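PDB 1ZPU: iron transport multicopper oxidase FET3 from Saccharomyces cerevisiae, which oxidises ferrous to ferric iron with four bound copper ions, reducing dioxygen to water, for high-affinity iron uptake, and also acts as a cuprous oxidase. Local coordinates for residues P393-G398 with F460-I465; H60-F65 with W103-T108; V99-Y104 with R191-G196. All blocks are in the same frame, centred on the assembly; numbering follows the deposited sequence.

Contact 1. Residues P393-G398 with F460-I465; sequences PFHLHG and FFHCHI. With CU1 (copper (I) ion), chain B; CU1 (copper (I) ion), chain C; CU1 (copper (I) ion), chain D; CU1 (copper (I) ion), chain E.
His395 and His462 pair across two antiparallel strands, and their imidazoles rise from the same side of the sheet, the edge of His395 turned to the face of His462 with planes at 86°. Their backbones bond too: His395 N reaches His462 O at 2.8 Å, and His462 N donates back to His395 O. His462 ND1 gives its hydrogen, in the ring plane, to Cys463 O, which fixes the ring's rotation and leaves NE2 for copper. Rim to rim with this ring stands His397; His397 NE2 and His462 NE2 lie 3.7 Å apart and bind one type 3 copper. Over one face of His397 is Phe460 CB, over the other the type 2 copper that His395 NE2 binds. ND1 of His395 is bonded to Asp437 O, that of His397 to Asp73. His464 runs alongside His395 and takes its NE2 to the second type 3 copper.

On the far side of the sheet, the Phe394 and Phe461 rings are nearly parallel (15°) but slid apart, barely overlapping; Phe461 CZ instead meets Phe394 CB at 3.8 Å. Beside the Phe394 ring, Cys463 SG, anti to its backbone N (chi1 -176°), binds the type 1 copper at 2.2 Å and accepts a hydrogen bond from Ile465 N. The His-Cys-His run thus joins one type 1 ligand to ligands of both type 3 coppers, the electron path known in multicopper oxidases.

Contact 2. Residues H60-F65 with W103-T108; sequences HFHGLF and WYHSHT. With CU1 (copper (I) ion), chain E; CU1 (copper (I) ion), chain B; CU1 (copper (I) ion), chain C; NAG (2-acetamido-2-deoxy-beta-D-glucopyranose), chain F.
His62 ND1 and His105 NE2 converge on one type 3 copper, their rings rim to rim with planes at 52°. Alongside, His60 turns its edge to the face of His105, CD2 of His60 lying 3.5 Å from NE2 of His105, while His107 presents its own edge to the face of His60. These two histidines use NE2, His60 for the type 2 copper and His107 for the other type 3 ion.

Behind this first shell lies Trp103, whose indole forms an offset stack with His62: NE1 of Trp103 is 3.5 Å from CG of His62, and the type 2 copper lies over the opposite face of that imidazole. An alanine here would probably open a gap behind His62 and leave its ring less firmly held against rocking. Three of the nitrogens turned away from copper are held too: His105 ND1 donates to Ser106 O at 2.9 Å, His60 ND1 bonds to Asp73 O and His62 NE2 to Asp437. Paired bonds between His60 and His105 join the backbones, with His60 N to His105 O at 2.8 Å. Strand 60-62 forms one margin of its cupredoxin sheet; strand 100-105 lies between it and strand 117-123, whose Phe120 packs on Phe61 and Leu119 on Trp103.

Contact 3. Residues V99-Y104 with R191-G196; sequences VGTYWY and RIVNVG
The seam between the first two cupredoxin domains brings Thr101 and Trp103 against Arg191, Val193 and Val195. Strands 100-104 and 191-194 run in roughly the same direction, at 31°, with axes 8.6 Å apart, so no backbone hydrogen bonds join them and side chains mostly fill the gap. Val195 lies over the indole face turned away from His62: its CG1 meets CE3 of Trp103 at 3.6 Å, and its CA makes a CH-pi contact 4.2 Å from the centroid of the six-membered ring. Trp103 takes the crowded position between backbone N and carbonyl carbon (chi1 62°), which lays the ring across Val195. Two residues earlier on each strand, the methyls Thr101 CG2 and Val193 CG2 touch at 3.8 Å. The Arg191 side chain extends past Thr101, and its NH1 makes a weak 3.4 Å hydrogen bond to Thr101 OG1 near the guanidinium plane. The stronger polar partners are Glu134, salt-bridged to Arg191, and Thr237, bonded to Thr101 OG1. At the strand end, Asn194 OD1 accepts from Gly196 N at 2.8 Å, an Asx turn. Leu119 of strand 117-123 and Arg235 of strand 235-241 both pack on Val193 and Trp103, while Ser138 and Ser140 of strand 133-142 touch Val195.

How the contacts relate
From the N terminus, contact 2 comes first: it closes a loop of 37 residues within the first cupredoxin domain, from 60-65 to 103-108. Contact 3 starts on the same strand, 100-105, before that loop has fully closed, and spans 86 residues to join the first domain to the second. Contact 1 lies later in the chain, where 61 residues of the third domain loop from 393-398 to 460-465. Neither nested nor crossing with the others, it meets contact 2 in space: the two share the type 2 and both type 3 coppers, so the trinuclear cluster ties first domain to third. Trp103 belongs to contacts 2 and 3, and its indole also touches His464 of contact 1.

Contact 1. Residues P393-G398 with F460-I465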
loop_
_atom_site.group_PDB
_atom_site.type_symbol
_atom_site.label_atom_id
_atom_site.label_comp_id
_atom_site.label_asym_id
_atom_site.label_seq_id
_atom_site.Cartn_x
_atom_site.Cartn_y
_atom_site.Cartn_z
ATOM N N PRO A 393 -6.432 -4.246 -4.404
ATOM C CA PRO A 393 -5.921 -4.361 -3.058
ATOM C C PRO A 393 -6.142 -3.047 -2.284
ATOM O O PRO A 393 -5.490 -2.047 -2.547
ATOM C CB PRO A 393 -4.443 -4.635 -3.293
ATOM C CG PRO A 393 -4.139 -3.992 -4.620
ATOM C CD PRO A 393 -5.429 -3.679 -5.315
ATOM N N PHE A 394 -7.078 -3.048 -1.355
ATOM C CA PHE A 394 -7.323 -1.874 -0.550
ATOM C C PHE A 394 -6.487 -1.907 0.700
ATOM O O PHE A 394 -6.273 -2.964 1.294
ATOM C CB PHE A 394 -8.804 -1.722 -0.217
ATOM C CG PHE A 394 -9.640 -1.373 -1.403
ATOM C CD1 PHE A 394 -10.256 -2.365 -2.150
ATOM C CD2 PHE A 394 -9.772 -0.050 -1.809
ATOM C CE1 PHE A 394 -11.006 -2.042 -3.272
ATOM C CE2 PHE A 394 -10.534 0.273 -2.936
ATOM C CZ PHE A 394 -11.155 -0.731 -3.658
ATOM N N HIS A 395 -6.008 -0.730 1.084
ATOM C CA HIS A 395 -5.130 -0.601 2.208
ATOM C C HIS A 395 -5.655 0.479 3.152
ATOM O O HIS A 395 -6.229 1.491 2.704
ATOM C CB HIS A 395 -3.707 -0.326 1.730
ATOM C CG HIS A 395 -2.821 0.265 2.780
ATOM N ND1 HIS A 395 -2.460 -0.419 3.922
ATOM C CD2 HIS A 395 -2.254 1.489 2.878
ATOM C CE1 HIS A 395 -1.700 0.355 4.669
ATOM N NE2 HIS A 395 -1.559 1.517 4.058
ATOM N N LEU A 396 -5.471 0.240 4.456
ATOM C CA LEU A 396 -5.950 1.135 5.493
ATOM C C LEU A 396 -4.806 1.653 6.337
ATOM O O LEU A 396 -4.087 0.868 6.954
ATOM C CB LEU A 396 -6.965 0.418 6.385
ATOM C CG LEU A 396 -7.544 1.155 7.607
ATOM C CD1 LEU A 396 -8.437 2.352 7.228
ATOM C CD2 LEU A 396 -8.304 0.162 8.493
ATOM N N HIS A 397 -4.640 2.975 6.370
ATOM C CA HIS A 397 -3.604 3.602 7.194
ATOM C C HIS A 397 -3.977 3.506 8.672
ATOM O O HIS A 397 -5.163 3.443 9.010
ATOM C CB HIS A 397 -3.437 5.063 6.821
ATOM C CG HIS A 397 -2.745 5.287 5.515
ATOM N ND1 HIS A 397 -1.650 6.112 5.391
ATOM C CD2 HIS A 397 -3.001 4.811 4.272
ATOM C CE1 HIS A 397 -1.262 6.133 4.130
ATOM N NE2 HIS A 397 -2.063 5.351 3.430
ATOM N N GLY A 398 -2.963 3.470 9.541
ATOM C CA GLY A 398 -3.164 3.552 10.989
ATOM C C GLY A 398 -3.629 2.303 11.729
ATOM O O GLY A 398 -3.669 2.294 12.957
ATOM N N PHE A 460 -6.084 7.350 5.579
ATOM C CA PHE A 460 -6.503 7.142 4.201
ATOM C C PHE A 460 -6.934 5.692 4.015
ATOM O O PHE A 460 -6.235 4.769 4.433
ATOM C CB PHE A 460 -5.345 7.494 3.249
ATOM C CG PHE A 460 -5.766 8.093 1.927
ATOM C CD1 PHE A 460 -7.099 8.385 1.648
ATOM C CD2 PHE A 460 -4.808 8.403 0.964
ATOM C CE1 PHE A 460 -7.468 8.955 0.411
ATOM C CE2 PHE A 460 -5.169 8.988 -0.276
ATOM C CZ PHE A 460 -6.496 9.254 -0.548
ATOM N N PHE A 461 -8.101 5.497 3.414
ATOM C CA PHE A 461 -8.516 4.165 2.984
ATOM C C PHE A 461 -8.694 4.153 1.471
ATOM O O PHE A 461 -9.602 4.807 0.951
ATOM C CB PHE A 461 -9.803 3.718 3.672
ATOM C CG PHE A 461 -10.271 2.369 3.234
ATOM C CD1 PHE A 461 -9.660 1.220 3.717
ATOM C CD2 PHE A 461 -11.310 2.246 2.314
ATOM C CE1 PHE A 461 -10.085 -0.031 3.307
ATOM C CE2 PHE A 461 -11.738 0.989 1.887
ATOM C CZ PHE A 461 -11.120 -0.151 2.392
ATOM N N HIS A 462 -7.834 3.415 0.773
ATOM C CA HIS A 462 -7.802 3.474 -0.681
ATOM C C HIS A 462 -7.272 2.216 -1.322
ATOM O O HIS A 462 -6.660 1.374 -0.661
ATOM C CB HIS A 462 -6.918 4.628 -1.137
ATOM C CG HIS A 462 -5.478 4.449 -0.785
ATOM N ND1 HIS A 462 -4.574 3.842 -1.631
ATOM C CD2 HIS A 462 -4.785 4.787 0.328
ATOM C CE1 HIS A 462 -3.387 3.807 -1.050
ATOM N NE2 HIS A 462 -3.489 4.370 0.140
ATOM N N CYS A 463 -7.476 2.127 -2.630
ATOM C CA CYS A 463 -6.829 1.123 -3.445
ATOM C C CYS A 463 -5.358 1.486 -3.640
ATOM O O CYS A 463 -5.006 2.634 -3.931
ATOM C CB CYS A 463 -7.531 1.019 -4.786
ATOM S SG CYS A 463 -6.863 -0.268 -5.821
ATOM N N HIS A 464 -4.492 0.502 -3.473
ATOM C CA HIS A 464 -3.063 0.727 -3.567
ATOM C C HIS A 464 -2.517 0.601 -4.995
ATOM O O HIS A 464 -1.312 0.688 -5.206
ATOM C CB HIS A 464 -2.319 -0.193 -2.617
ATOM C CG HIS A 464 -1.097 0.432 -2.036
ATOM N ND1 HIS A 464 0.045 0.661 -2.775
ATOM C CD2 HIS A 464 -0.843 0.905 -0.791
ATOM C CE1 HIS A 464 0.952 1.241 -2.005
ATOM N NE2 HIS A 464 0.440 1.394 -0.795
ATOM N N ILE A 465 -3.395 0.403 -5.970
ATOM C CA ILE A 465 -2.981 0.441 -7.352
ATOM C C ILE A 465 -2.879 1.898 -7.718
ATOM O O ILE A 465 -3.878 2.611 -7.743
ATOM C CB ILE A 465 -3.985 -0.246 -8.286
ATOM C CG1 ILE A 465 -3.908 -1.775 -8.137
ATOM C CG2 ILE A 465 -3.733 0.190 -9.754
ATOM C CD1 ILE A 465 -5.058 -2.522 -8.797
HETATM CU CU CU1 B . -0.032 2.796 4.547
HETATM CU CU CU1 C . -1.919 5.407 1.299
HETATM CU CU CU1 D . -7.995 -0.659 -7.657
HETATM CU CU CU1 E . 1.703 1.814 0.994
#

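Contact 2. Residues H60-F65 with W103-T108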
loop_
_atom_site.group_PDB
_atom_site.type_symbol
_atom_site.label_atom_id
_atom_site.label_comp_id
_atom_site.label_asym_id
_atom_site.label_seq_id
_atom_site.Cartn_x
_atom_site.Cartn_y
_atom_site.Cartn_z
ATOM N N HIS A 60 5.608 8.092 2.836
ATOM C CA HIS A 60 4.701 7.395 3.723
ATOM C C HIS A 60 5.355 6.103 4.167
ATOM O O HIS A 60 5.970 5.419 3.365
ATOM C CB HIS A 60 3.407 7.088 2.985
ATOM C CG HIS A 60 2.542 6.073 3.671
ATOM N ND1 HIS A 60 2.172 6.182 4.993
ATOM C CD2 HIS A 60 1.951 4.949 3.210
ATOM C CE1 HIS A 60 1.411 5.158 5.323
ATOM N NE2 HIS A 60 1.255 4.400 4.257
ATOM N N PHE A 61 5.215 5.767 5.444
ATOM C CA PHE A 61 5.778 4.540 5.985
ATOM C C PHE A 61 4.681 3.510 6.200
ATOM O O PHE A 61 3.947 3.551 7.186
ATOM C CB PHE A 61 6.591 4.852 7.232
ATOM C CG PHE A 61 7.566 5.957 7.013
ATOM C CD1 PHE A 61 7.172 7.300 7.175
ATOM C CD2 PHE A 61 8.853 5.681 6.566
ATOM C CE1 PHE A 61 8.054 8.332 6.926
ATOM C CE2 PHE A 61 9.746 6.718 6.312
ATOM C CZ PHE A 61 9.348 8.041 6.497
ATOM N N HIS A 62 4.579 2.602 5.236
ATOM C CA HIS A 62 3.430 1.730 5.074
ATOM C C HIS A 62 3.306 0.743 6.206
ATOM O O HIS A 62 4.174 -0.114 6.394
ATOM C CB HIS A 62 3.548 0.959 3.763
ATOM C CG HIS A 62 2.334 0.153 3.436
ATOM N ND1 HIS A 62 1.546 0.412 2.338
ATOM C CD2 HIS A 62 1.762 -0.898 4.075
ATOM C CE1 HIS A 62 0.545 -0.447 2.312
ATOM N NE2 HIS A 62 0.648 -1.248 3.356
ATOM N N GLY A 63 2.205 0.843 6.943
ATOM C CA GLY A 63 1.880 -0.162 7.948
ATOM C C GLY A 63 2.092 0.341 9.355
ATOM O O GLY A 63 1.492 -0.168 10.297
ATOM N N LEU A 64 2.944 1.346 9.495
ATOM C CA LEU A 64 3.239 1.940 10.779
ATOM C C LEU A 64 2.017 2.691 11.297
ATOM O O LEU A 64 1.350 3.399 10.548
ATOM C CB LEU A 64 4.451 2.851 10.631
ATOM C CG LEU A 64 5.850 2.240 10.812
ATOM C CD1 LEU A 64 6.085 0.907 10.118
ATOM C CD2 LEU A 64 6.916 3.238 10.414
ATOM N N PHE A 65 1.705 2.511 12.573
ATOM C CA PHE A 65 0.443 3.009 13.125
ATOM C C PHE A 65 0.456 4.498 13.439
ATOM O O PHE A 65 -0.600 5.110 13.598
ATOM C CB PHE A 65 0.043 2.212 14.369
ATOM C CG PHE A 65 -0.287 0.761 14.090
ATOM C CD1 PHE A 65 -0.830 0.371 12.862
ATOM C CD2 PHE A 65 -0.072 -0.209 15.060
ATOM C CE1 PHE A 65 -1.126 -0.955 12.605
ATOM C CE2 PHE A 65 -0.373 -1.534 14.806
ATOM C CZ PHE A 65 -0.905 -1.907 13.584
ATOM N N TRP A 103 7.429 -1.234 4.612
ATOM C CA TRP A 103 8.152 -0.480 3.605
ATOM C C TRP A 103 7.731 0.983 3.585
ATOM O O TRP A 103 6.719 1.379 4.179
ATOM C CB TRP A 103 8.003 -1.101 2.212
ATOM C CG TRP A 103 6.596 -1.174 1.650
ATOM C CD1 TRP A 103 5.535 -1.814 2.201
ATOM C CD2 TRP A 103 6.135 -0.645 0.397
ATOM N NE1 TRP A 103 4.435 -1.687 1.401
ATOM C CE2 TRP A 103 4.773 -0.977 0.283
ATOM C CE3 TRP A 103 6.737 0.084 -0.631
ATOM C CZ2 TRP A 103 3.997 -0.604 -0.813
ATOM C CZ3 TRP A 103 5.970 0.453 -1.727
ATOM C CH2 TRP A 103 4.614 0.109 -1.810
ATOM N N TYR A 104 8.533 1.790 2.910
ATOM C CA TYR A 104 8.221 3.181 2.750
ATOM C C TYR A 104 8.177 3.522 1.271
ATOM O O TYR A 104 8.940 2.979 0.475
ATOM C CB TYR A 104 9.262 4.020 3.476
ATOM C CG TYR A 104 10.634 4.028 2.854
ATOM C CD1 TYR A 104 10.976 4.987 1.908
ATOM C CD2 TYR A 104 11.604 3.102 3.238
ATOM C CE1 TYR A 104 12.238 5.015 1.348
ATOM C CE2 TYR A 104 12.880 3.119 2.676
ATOM C CZ TYR A 104 13.190 4.083 1.731
ATOM O OH TYR A 104 14.450 4.133 1.171
ATOM N N HIS A 105 7.272 4.414 0.900
ATOM C CA HIS A 105 7.168 4.869 -0.477
ATOM C C HIS A 105 6.679 6.301 -0.524
ATOM O O HIS A 105 6.041 6.771 0.419
ATOM C CB HIS A 105 6.222 3.969 -1.290
ATOM C CG HIS A 105 4.834 3.857 -0.729
ATOM N ND1 HIS A 105 3.846 4.787 -0.982
ATOM C CD2 HIS A 105 4.261 2.907 0.050
ATOM C CE1 HIS A 105 2.733 4.421 -0.368
ATOM N NE2 HIS A 105 2.958 3.283 0.263
ATOM N N SER A 106 6.984 6.992 -1.614
ATOM C CA SER A 106 6.409 8.301 -1.872
ATOM C C SER A 106 4.905 8.162 -1.946
ATOM O O SER A 106 4.397 7.171 -2.461
ATOM C CB SER A 106 6.937 8.848 -3.196
ATOM O OG SER A 106 6.205 9.981 -3.623
ATOM N N HIS A 107 4.183 9.141 -1.424
ATOM C CA HIS A 107 2.725 9.124 -1.542
ATOM C C HIS A 107 2.202 10.237 -2.465
ATOM O O HIS A 107 1.018 10.579 -2.412
ATOM C CB HIS A 107 2.065 9.197 -0.161
ATOM C CG HIS A 107 0.850 8.332 -0.032
ATOM N ND1 HIS A 107 -0.379 8.694 -0.538
ATOM C CD2 HIS A 107 0.679 7.114 0.537
ATOM C CE1 HIS A 107 -1.254 7.738 -0.284
ATOM N NE2 HIS A 107 -0.636 6.765 0.360
ATOM N N THR A 108 3.078 10.799 -3.305
ATOM C CA THR A 108 2.647 11.787 -4.273
ATOM C C THR A 108 2.043 11.060 -5.481
ATOM O O THR A 108 1.377 10.048 -5.284
ATOM C CB THR A 108 3.742 12.831 -4.563
ATOM O OG1 THR A 108 4.090 13.467 -3.328
ATOM C CG2 THR A 108 3.239 13.908 -5.505
HETATM CU CU CU1 E . 1.703 1.814 0.994
HETATM CU CU CU1 B . -0.032 2.796 4.547
HETATM CU CU CU1 C . -1.919 5.407 1.299
HETATM C C1 NAG F . -2.444 3.726 20.354
HETATM C C2 NAG F . -2.819 2.257 20.151
HETATM C C3 NAG F . -3.757 1.744 21.240
HETATM C C4 NAG F . -3.204 2.073 22.633
HETATM C C5 NAG F . -2.778 3.552 22.691
HETATM C C6 NAG F . -2.138 3.914 24.025
HETATM C C7 NAG F . -2.739 1.294 17.912
HETATM C C8 NAG F . -3.343 1.281 16.538
HETATM N N2 NAG F . -3.388 2.024 18.834
HETATM O O3 NAG F . -3.875 0.349 21.092
HETATM O O4 NAG F . -4.127 1.721 23.659
HETATM O O5 NAG F . -1.861 3.850 21.642
HETATM O O6 NAG F . -0.963 3.154 24.192
HETATM O O7 NAG F . -1.700 0.654 18.135
#

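Contact 3. Residues V99-Y104 with R191-G196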
loop_
_atom_site.group_PDB
_atom_site.type_symbol
_atom_site.label_atom_id
_atom_site.label_comp_id
_atom_site.label_asym_id
_atom_site.label_seq_id
_atom_site.Cartn_x
_atom_site.Cartn_y
_atom_site.Cartn_z
ATOM N N VAL A 99 5.914 -4.287 14.715
ATOM C CA VAL A 99 7.024 -5.207 14.594
ATOM C C VAL A 99 6.926 -5.889 13.234
ATOM O O VAL A 99 5.826 -6.119 12.728
ATOM C CB VAL A 99 7.001 -6.231 15.745
ATOM C CG1 VAL A 99 7.613 -7.574 15.332
ATOM C CG2 VAL A 99 7.746 -5.681 16.911
ATOM N N GLY A 100 8.068 -6.187 12.624
ATOM C CA GLY A 100 8.073 -7.023 11.437
ATOM C C GLY A 100 8.431 -6.308 10.162
ATOM O O GLY A 100 9.278 -5.409 10.157
ATOM N N THR A 101 7.781 -6.714 9.074
ATOM C CA THR A 101 8.170 -6.263 7.741
ATOM C C THR A 101 7.289 -5.141 7.213
ATOM O O THR A 101 6.078 -5.311 7.056
ATOM C CB THR A 101 8.216 -7.449 6.747
ATOM O OG1 THR A 101 8.907 -8.552 7.366
ATOM C CG2 THR A 101 8.934 -7.037 5.454
ATOM N N TYR A 102 7.906 -3.987 6.959
ATOM C CA TYR A 102 7.183 -2.853 6.385
ATOM C C TYR A 102 7.974 -2.267 5.233
ATOM O O TYR A 102 9.045 -2.752 4.900
ATOM C CB TYR A 102 6.884 -1.789 7.459
ATOM C CG TYR A 102 6.145 -2.361 8.636
ATOM C CD1 TYR A 102 6.821 -3.066 9.626
ATOM C CD2 TYR A 102 4.775 -2.236 8.739
ATOM C CE1 TYR A 102 6.161 -3.616 10.679
ATOM C CE2 TYR A 102 4.094 -2.783 9.800
ATOM C CZ TYR A 102 4.794 -3.478 10.764
ATOM O OH TYR A 102 4.131 -4.034 11.827
ATOM N N TRP A 103 7.429 -1.234 4.612
ATOM C CA TRP A 103 8.152 -0.480 3.605
ATOM C C TRP A 103 7.731 0.983 3.585
ATOM O O TRP A 103 6.719 1.379 4.179
ATOM C CB TRP A 103 8.003 -1.101 2.212
ATOM C CG TRP A 103 6.596 -1.174 1.650
ATOM C CD1 TRP A 103 5.535 -1.814 2.201
ATOM C CD2 TRP A 103 6.135 -0.645 0.397
ATOM N NE1 TRP A 103 4.435 -1.687 1.401
ATOM C CE2 TRP A 103 4.773 -0.977 0.283
ATOM C CE3 TRP A 103 6.737 0.084 -0.631
ATOM C CZ2 TRP A 103 3.997 -0.604 -0.813
ATOM C CZ3 TRP A 103 5.970 0.453 -1.727
ATOM C CH2 TRP A 103 4.614 0.109 -1.810
ATOM N N TYR A 104 8.533 1.790 2.910
ATOM C CA TYR A 104 8.221 3.181 2.750
ATOM C C TYR A 104 8.177 3.522 1.271
ATOM O O TYR A 104 8.940 2.979 0.475
ATOM C CB TYR A 104 9.262 4.020 3.476
ATOM C CG TYR A 104 10.634 4.028 2.854
ATOM C CD1 TYR A 104 10.976 4.987 1.908
ATOM C CD2 TYR A 104 11.604 3.102 3.238
ATOM C CE1 TYR A 104 12.238 5.015 1.348
ATOM C CE2 TYR A 104 12.880 3.119 2.676
ATOM C CZ TYR A 104 13.190 4.083 1.731
ATOM O OH TYR A 104 14.450 4.133 1.171
ATOM N N ARG A 191 11.708 -12.448 3.512
ATOM C CA ARG A 191 10.665 -11.419 3.487
ATOM C C ARG A 191 10.300 -11.086 2.059
ATOM O O ARG A 191 11.071 -10.450 1.347
ATOM C CB ARG A 191 11.131 -10.137 4.179
ATOM C CG ARG A 191 11.665 -10.297 5.574
ATOM C CD ARG A 191 12.459 -9.070 5.938
ATOM N NE ARG A 191 13.465 -9.364 6.946
ATOM C CZ ARG A 191 13.223 -9.311 8.252
ATOM N NH1 ARG A 191 12.013 -8.945 8.696
ATOM N NH2 ARG A 191 14.190 -9.612 9.116
ATOM N N ILE A 192 9.118 -11.502 1.637
ATOM C CA ILE A 192 8.687 -11.226 0.272
ATOM C C ILE A 192 7.757 -10.030 0.292
ATOM O O ILE A 192 6.698 -10.093 0.907
ATOM C CB ILE A 192 8.003 -12.453 -0.390
ATOM C CG1 ILE A 192 8.834 -13.697 -0.153
ATOM C CG2 ILE A 192 7.905 -12.282 -1.884
ATOM C CD1 ILE A 192 8.024 -14.982 -0.143
ATOM N N VAL A 193 8.163 -8.942 -0.364
ATOM C CA VAL A 193 7.373 -7.714 -0.378
ATOM C C VAL A 193 7.014 -7.339 -1.798
ATOM O O VAL A 193 7.902 -7.243 -2.657
ATOM C CB VAL A 193 8.150 -6.525 0.238
ATOM C CG1 VAL A 193 7.263 -5.299 0.322
ATOM C CG2 VAL A 193 8.705 -6.872 1.623
ATOM N N ASN A 194 5.731 -7.118 -2.065
ATOM C CA ASN A 194 5.375 -6.538 -3.355
ATOM C C ASN A 194 5.342 -4.995 -3.332
ATOM O O ASN A 194 4.349 -4.389 -2.921
ATOM C CB ASN A 194 4.090 -7.132 -3.910
ATOM C CG ASN A 194 3.822 -6.656 -5.298
ATOM O OD1 ASN A 194 4.443 -5.675 -5.748
ATOM N ND2 ASN A 194 2.914 -7.321 -6.001
ATOM N N VAL A 195 6.443 -4.373 -3.752
ATOM C CA VAL A 195 6.562 -2.909 -3.742
ATOM C C VAL A 195 6.139 -2.312 -5.087
ATOM O O VAL A 195 6.576 -1.234 -5.468
ATOM C CB VAL A 195 7.998 -2.501 -3.418
ATOM C CG1 VAL A 195 8.337 -2.852 -1.952
ATOM C CG2 VAL A 195 8.942 -3.211 -4.358
ATOM N N GLY A 196 5.301 -3.037 -5.820
ATOM C CA GLY A 196 4.858 -2.599 -7.133
ATOM C C GLY A 196 3.767 -1.548 -7.025
ATOM O O GLY A 196 3.252 -1.263 -5.934
#